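Local structure of BLUF domain-containing protein (Acinetobacter baumannii, 6W6Z) at residues Leu19-Arg30 and Met140-Val149. The protein probably acts as a blue-light photoreceptor of the BLUF family, binding a flavin as its light-absorbing cofactor. Sequence-based numbering, arbitrary orientation.
Sequences LQDLRDILTEAR and MNTVKKVGMV. With FMN (flavin mononucleotide), chain B.
Arg23 reaches from helix 18-36 to the backbone of the C-terminal loop and clasps a single atom side-on: NE and NH1 both donate to Asn141 O, at 3.0 and 2.8 Å. The carbonyl oxygen sits at the edge of the guanidinium, near its plane; the NH1 bond lies in the carbonyl plane, whereas NE comes in tilted from it. A bend at chi3 (84°) swings the guanidinium over to this oxygen. Next to Asn141, Met140, bent back on itself, lays its CE against Leu19 CD1 (3.9 Å) and Leu22 CB, while its CG rests on Leu26 CD1, the Met140 and Leu26 side chains crossing at about a right angle. Tyr96 of strand 95-98 touches Met140, Leu22 and Leu26 as well. Helix 18-36 is the first helix of the ferredoxin-like BLUF domain and packs on one face of its sheet. Ile25 and Ala29 of this helix face the flavin; residues 140-149 run along another side of it. The Thr27 and Thr142 side chains lie alongside each other, pointing opposite ways, with Thr27 OG1 3.4 Å from Thr142 CB. That hydroxyl donates back to Arg23 O, which also receives Thr27 N; the Thr27 methyl, CG2, is directed at Val146 CA, 3.6 Å away. At the 3-10 segment 146-148, Val146 CG2 touches Glu28 CG at 4.0 Å, the side chains nearly perpendicular, while the Glu28 carboxylate extends to FMN O3' and forms a salt bridge with Arg72. Arg30 NE hydrogen-bonds to Met94 O, and Arg30 NH1 reaches Met140 N through a water that accepts from both nitrogens.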
loop_
_atom_site.group_PDB
_atom_site.type_symbol
_atom_site.label_atom_id
_atom_site.label_comp_id
_atom_site.label_asym_id
_atom_site.label_seq_id
_atom_site.Cartn_x
_atom_site.Cartn_y
_atom_site.Cartn_z
ATOM N N LEU A 19 4.030 -14.197 -5.652
ATOM C CA LEU A 19 3.982 -14.532 -4.210
ATOM C C LEU A 19 5.285 -14.104 -3.553
ATOM O O LEU A 19 5.271 -13.502 -2.452
ATOM C CB LEU A 19 3.720 -16.038 -4.089
ATOM C CG LEU A 19 3.684 -16.546 -2.664
ATOM C CD1 LEU A 19 2.661 -15.764 -1.836
ATOM C CD2 LEU A 19 3.430 -18.037 -2.655
ATOM N N GLN A 20 6.427 -14.386 -4.184
ATOM C CA GLN A 20 7.720 -14.019 -3.538
ATOM C C GLN A 20 7.839 -12.487 -3.500
ATOM O O GLN A 20 8.354 -11.944 -2.502
ATOM C CB GLN A 20 8.917 -14.640 -4.272
ATOM C CG GLN A 20 10.221 -14.439 -3.517
ATOM C CD GLN A 20 11.435 -15.066 -4.172
ATOM O OE1 GLN A 20 11.396 -15.533 -5.304
ATOM N NE2 GLN A 20 12.539 -15.059 -3.449
ATOM N N ASP A 21 7.382 -11.810 -4.543
ATOM C CA ASP A 21 7.462 -10.318 -4.606
ATOM C C ASP A 21 6.639 -9.688 -3.482
ATOM O O ASP A 21 7.169 -8.835 -2.776
ATOM C CB ASP A 21 7.026 -9.761 -5.958
ATOM C CG ASP A 21 8.083 -9.837 -7.053
ATOM O OD1 ASP A 21 9.211 -10.204 -6.737
ATOM O OD2 ASP A 21 7.746 -9.480 -8.209
ATOM N N LEU A 22 5.412 -10.158 -3.272
ATOM C CA LEU A 22 4.533 -9.617 -2.201
ATOM C C LEU A 22 5.183 -9.898 -0.842
ATOM O O LEU A 22 5.211 -8.992 -0.018
ATOM C CB LEU A 22 3.152 -10.279 -2.309
ATOM C CG LEU A 22 2.349 -9.920 -3.566
ATOM C CD1 LEU A 22 1.079 -10.744 -3.630
ATOM C CD2 LEU A 22 1.981 -8.451 -3.585
ATOM N N ARG A 23 5.658 -11.123 -0.600
ATOM C CA ARG A 23 6.307 -11.448 0.697
ATOM C C ARG A 23 7.545 -10.573 0.888
ATOM O O ARG A 23 7.728 -10.012 1.999
ATOM C CB ARG A 23 6.591 -12.950 0.757
ATOM C CG ARG A 23 5.336 -13.801 0.767
ATOM C CD ARG A 23 5.595 -15.288 0.532
ATOM N NE ARG A 23 5.960 -15.988 1.739
ATOM C CZ ARG A 23 6.308 -17.276 1.799
ATOM N NH1 ARG A 23 6.649 -17.799 2.973
ATOM N NH2 ARG A 23 6.241 -18.037 0.712
ATOM N N ASP A 24 8.355 -10.407 -0.145
ATOM C CA ASP A 24 9.583 -9.542 -0.105
ATOM C C ASP A 24 9.226 -8.072 0.178
ATOM O O ASP A 24 9.828 -7.426 1.116
ATOM C CB ASP A 24 10.364 -9.626 -1.407
ATOM C CG ASP A 24 11.206 -10.884 -1.582
ATOM O OD1 ASP A 24 11.404 -11.609 -0.618
ATOM O OD2 ASP A 24 11.636 -11.116 -2.700
ATOM N N ILE A 25 8.243 -7.540 -0.537
ATOM C CA ILE A 25 7.793 -6.133 -0.309
ATOM C C ILE A 25 7.387 -5.943 1.164
ATOM O O ILE A 25 7.825 -4.982 1.794
ATOM C CB ILE A 25 6.663 -5.788 -1.283
ATOM C CG1 ILE A 25 7.174 -5.725 -2.732
ATOM C CG2 ILE A 25 5.973 -4.505 -0.866
ATOM C CD1 ILE A 25 6.072 -5.691 -3.766
ATOM N N LEU A 26 6.541 -6.813 1.703
ATOM C CA LEU A 26 6.059 -6.660 3.114
ATOM C C LEU A 26 7.208 -6.849 4.112
ATOM O O LEU A 26 7.244 -6.124 5.152
ATOM C CB LEU A 26 4.923 -7.649 3.359
ATOM C CG LEU A 26 3.656 -7.372 2.559
ATOM C CD1 LEU A 26 2.691 -8.542 2.697
ATOM C CD2 LEU A 26 3.012 -6.057 2.983
ATOM N N THR A 27 8.089 -7.813 3.885
ATOM C CA THR A 27 9.277 -7.977 4.758
ATOM C C THR A 27 10.077 -6.669 4.771
ATOM O O THR A 27 10.413 -6.223 5.878
ATOM C CB THR A 27 10.201 -9.109 4.301
ATOM O OG1 THR A 27 9.467 -10.323 4.344
ATOM C CG2 THR A 27 11.430 -9.216 5.177
ATOM N N GLU A 28 10.399 -6.110 3.604
ATOM C CA GLU A 28 11.211 -4.856 3.508
ATOM C C GLU A 28 10.447 -3.703 4.173
ATOM O O GLU A 28 11.047 -2.979 5.012
ATOM C CB GLU A 28 11.516 -4.503 2.057
ATOM C CG GLU A 28 12.409 -5.508 1.346
ATOM C CD GLU A 28 12.371 -5.358 -0.164
ATOM O OE1 GLU A 28 12.181 -4.219 -0.613
ATOM O OE2 GLU A 28 12.493 -6.374 -0.897
ATOM N N ALA A 29 9.181 -3.519 3.798
ATOM C CA ALA A 29 8.344 -2.381 4.266
ATOM C C ALA A 29 8.271 -2.407 5.796
ATOM O O ALA A 29 8.497 -1.401 6.458
ATOM C CB ALA A 29 6.956 -2.453 3.671
ATOM N N ARG A 30 7.944 -3.552 6.358
ATOM C CA ARG A 30 7.672 -3.625 7.810
ATOM C C ARG A 30 8.937 -3.299 8.618
ATOM O O ARG A 30 8.792 -2.673 9.691
ATOM C CB ARG A 30 7.040 -4.976 8.121
ATOM C CG ARG A 30 5.561 -5.009 7.773
ATOM C CD ARG A 30 4.979 -6.391 7.612
ATOM N NE ARG A 30 3.590 -6.292 7.235
ATOM C CZ ARG A 30 2.802 -7.324 6.902
ATOM N NH1 ARG A 30 3.267 -8.571 6.930
ATOM N NH2 ARG A 30 1.540 -7.115 6.587
ATOM N N MET A 140 0.495 -13.284 5.305
ATOM C CA MET A 140 1.325 -13.720 4.148
ATOM C C MET A 140 2.552 -14.584 4.512
ATOM O O MET A 140 3.263 -15.015 3.550
ATOM C CB MET A 140 1.779 -12.482 3.377
ATOM C CG MET A 140 0.594 -11.831 2.679
ATOM S SD MET A 140 -0.152 -12.898 1.411
ATOM C CE MET A 140 1.079 -12.735 0.117
ATOM N N ASN A 141 2.813 -14.861 5.789
ATOM C CA ASN A 141 3.934 -15.763 6.197
ATOM C C ASN A 141 5.243 -15.185 5.666
ATOM O O ASN A 141 5.811 -15.750 4.710
ATOM C CB ASN A 141 3.821 -17.186 5.639
ATOM C CG ASN A 141 2.635 -17.957 6.162
ATOM O OD1 ASN A 141 2.434 -18.048 7.365
ATOM N ND2 ASN A 141 1.855 -18.528 5.261
ATOM N N THR A 142 5.657 -14.048 6.192
ATOM C CA THR A 142 6.890 -13.365 5.760
ATOM C C THR A 142 7.985 -13.733 6.763
ATOM O O THR A 142 7.670 -13.865 7.966
ATOM C CB THR A 142 6.669 -11.852 5.628
ATOM O OG1 THR A 142 6.206 -11.335 6.876
ATOM C CG2 THR A 142 5.660 -11.503 4.557
ATOM N N VAL A 143 9.213 -13.881 6.270
ATOM C CA VAL A 143 10.414 -14.172 7.095
ATOM C C VAL A 143 10.463 -13.089 8.192
ATOM O O VAL A 143 9.875 -12.003 7.973
ATOM C CB VAL A 143 11.628 -14.298 6.147
ATOM C CG1 VAL A 143 12.430 -13.017 5.983
ATOM C CG2 VAL A 143 12.503 -15.476 6.518
ATOM N N LYS A 144 11.031 -13.412 9.365
ATOM C CA LYS A 144 10.933 -12.614 10.626
ATOM C C LYS A 144 11.600 -11.229 10.489
ATOM O O LYS A 144 11.293 -10.359 11.341
ATOM C CB LYS A 144 11.530 -13.418 11.793
ATOM N N LYS A 145 12.497 -11.014 9.507
ATOM C CA LYS A 145 13.288 -9.749 9.357
ATOM C C LYS A 145 13.952 -9.657 7.976
ATOM O O LYS A 145 14.231 -10.687 7.368
ATOM C CB LYS A 145 14.396 -9.680 10.413
ATOM C CG LYS A 145 15.507 -10.717 10.244
ATOM C CD LYS A 145 16.205 -11.100 11.538
ATOM C CE LYS A 145 17.444 -10.273 11.805
ATOM N NZ LYS A 145 18.118 -10.691 13.057
ATOM N N VAL A 146 14.288 -8.451 7.542
ATOM C CA VAL A 146 14.745 -8.186 6.150
ATOM C C VAL A 146 16.142 -8.781 5.903
ATOM O O VAL A 146 16.430 -9.103 4.724
ATOM C CB VAL A 146 14.707 -6.679 5.831
ATOM C CG1 VAL A 146 15.715 -5.897 6.663
ATOM C CG2 VAL A 146 14.922 -6.426 4.347
ATOM N N GLY A 147 17.004 -8.866 6.927
ATOM C CA GLY A 147 18.356 -9.448 6.783
ATOM C C GLY A 147 18.298 -10.871 6.238
ATOM O O GLY A 147 19.281 -11.320 5.579
ATOM N N MET A 148 17.188 -11.569 6.490
ATOM C CA MET A 148 17.013 -12.990 6.111
ATOM C C MET A 148 16.838 -13.152 4.595
ATOM O O MET A 148 16.845 -14.302 4.140
ATOM C CB MET A 148 15.786 -13.574 6.819
ATOM C CG MET A 148 16.029 -13.930 8.278
ATOM S SD MET A 148 14.697 -14.965 8.996
ATOM C CE MET A 148 15.028 -16.569 8.254
ATOM N N VAL A 149 16.597 -12.084 3.838
ATOM C CA VAL A 149 16.265 -12.243 2.394
ATOM C C VAL A 149 17.479 -11.867 1.533
ATOM O O VAL A 149 17.374 -12.090 0.331
ATOM C CB VAL A 149 14.968 -11.503 2.005
ATOM C CG1 VAL A 149 13.787 -12.059 2.776
ATOM C CG2 VAL A 149 15.046 -9.993 2.174
HETATM N N1 FMN B . 9.773 -0.161 1.320
HETATM C C2 FMN B . 9.625 0.340 2.559
HETATM O O2 FMN B . 10.679 0.535 3.244
HETATM N N3 FMN B . 8.427 0.754 3.024
HETATM C C4 FMN B . 7.290 0.625 2.323
HETATM O O4 FMN B . 6.193 0.966 2.756
HETATM C C4A FMN B . 7.367 0.029 0.995
HETATM N N5 FMN B . 6.311 -0.162 0.232
HETATM C C5A FMN B . 6.495 -0.659 -1.018
HETATM C C6 FMN B . 5.376 -0.855 -1.794
HETATM C C7 FMN B . 5.496 -1.328 -3.090
HETATM C C7M FMN B . 4.237 -1.534 -3.874
HETATM C C8 FMN B . 6.795 -1.782 -3.616
HETATM C C8M FMN B . 6.852 -2.347 -5.028
HETATM C C9 FMN B . 7.917 -1.577 -2.830
HETATM C C9A FMN B . 7.794 -1.071 -1.542
HETATM N N10 FMN B . 8.891 -0.916 -0.703
HETATM C C10 FMN B . 8.701 -0.349 0.541
HETATM C "C1'" FMN B . 10.284 -1.314 -1.098
HETATM C "C2'" FMN B . 11.185 -0.214 -1.612
HETATM O "O2'" FMN B . 10.785 0.116 -2.951
HETATM C "C3'" FMN B . 12.639 -0.755 -1.609
HETATM O "O3'" FMN B . 12.715 -2.069 -2.174
HETATM C "C4'" FMN B . 13.217 -0.926 -0.219
HETATM O "O4'" FMN B . 13.095 0.316 0.513
HETATM C "C5'" FMN B . 14.718 -1.301 -0.295
HETATM O "O5'" FMN B . 15.533 -0.284 -0.915
HETATM P P FMN B . 17.173 -0.386 -1.043
HETATM O O1P FMN B . 17.371 -0.997 -2.417
HETATM O O2P FMN B . 17.581 1.070 -0.903
HETATM O O3P FMN B . 17.667 -1.288 0.073
HETATM O O HOH W 1 2.666 -11.627 7.024
#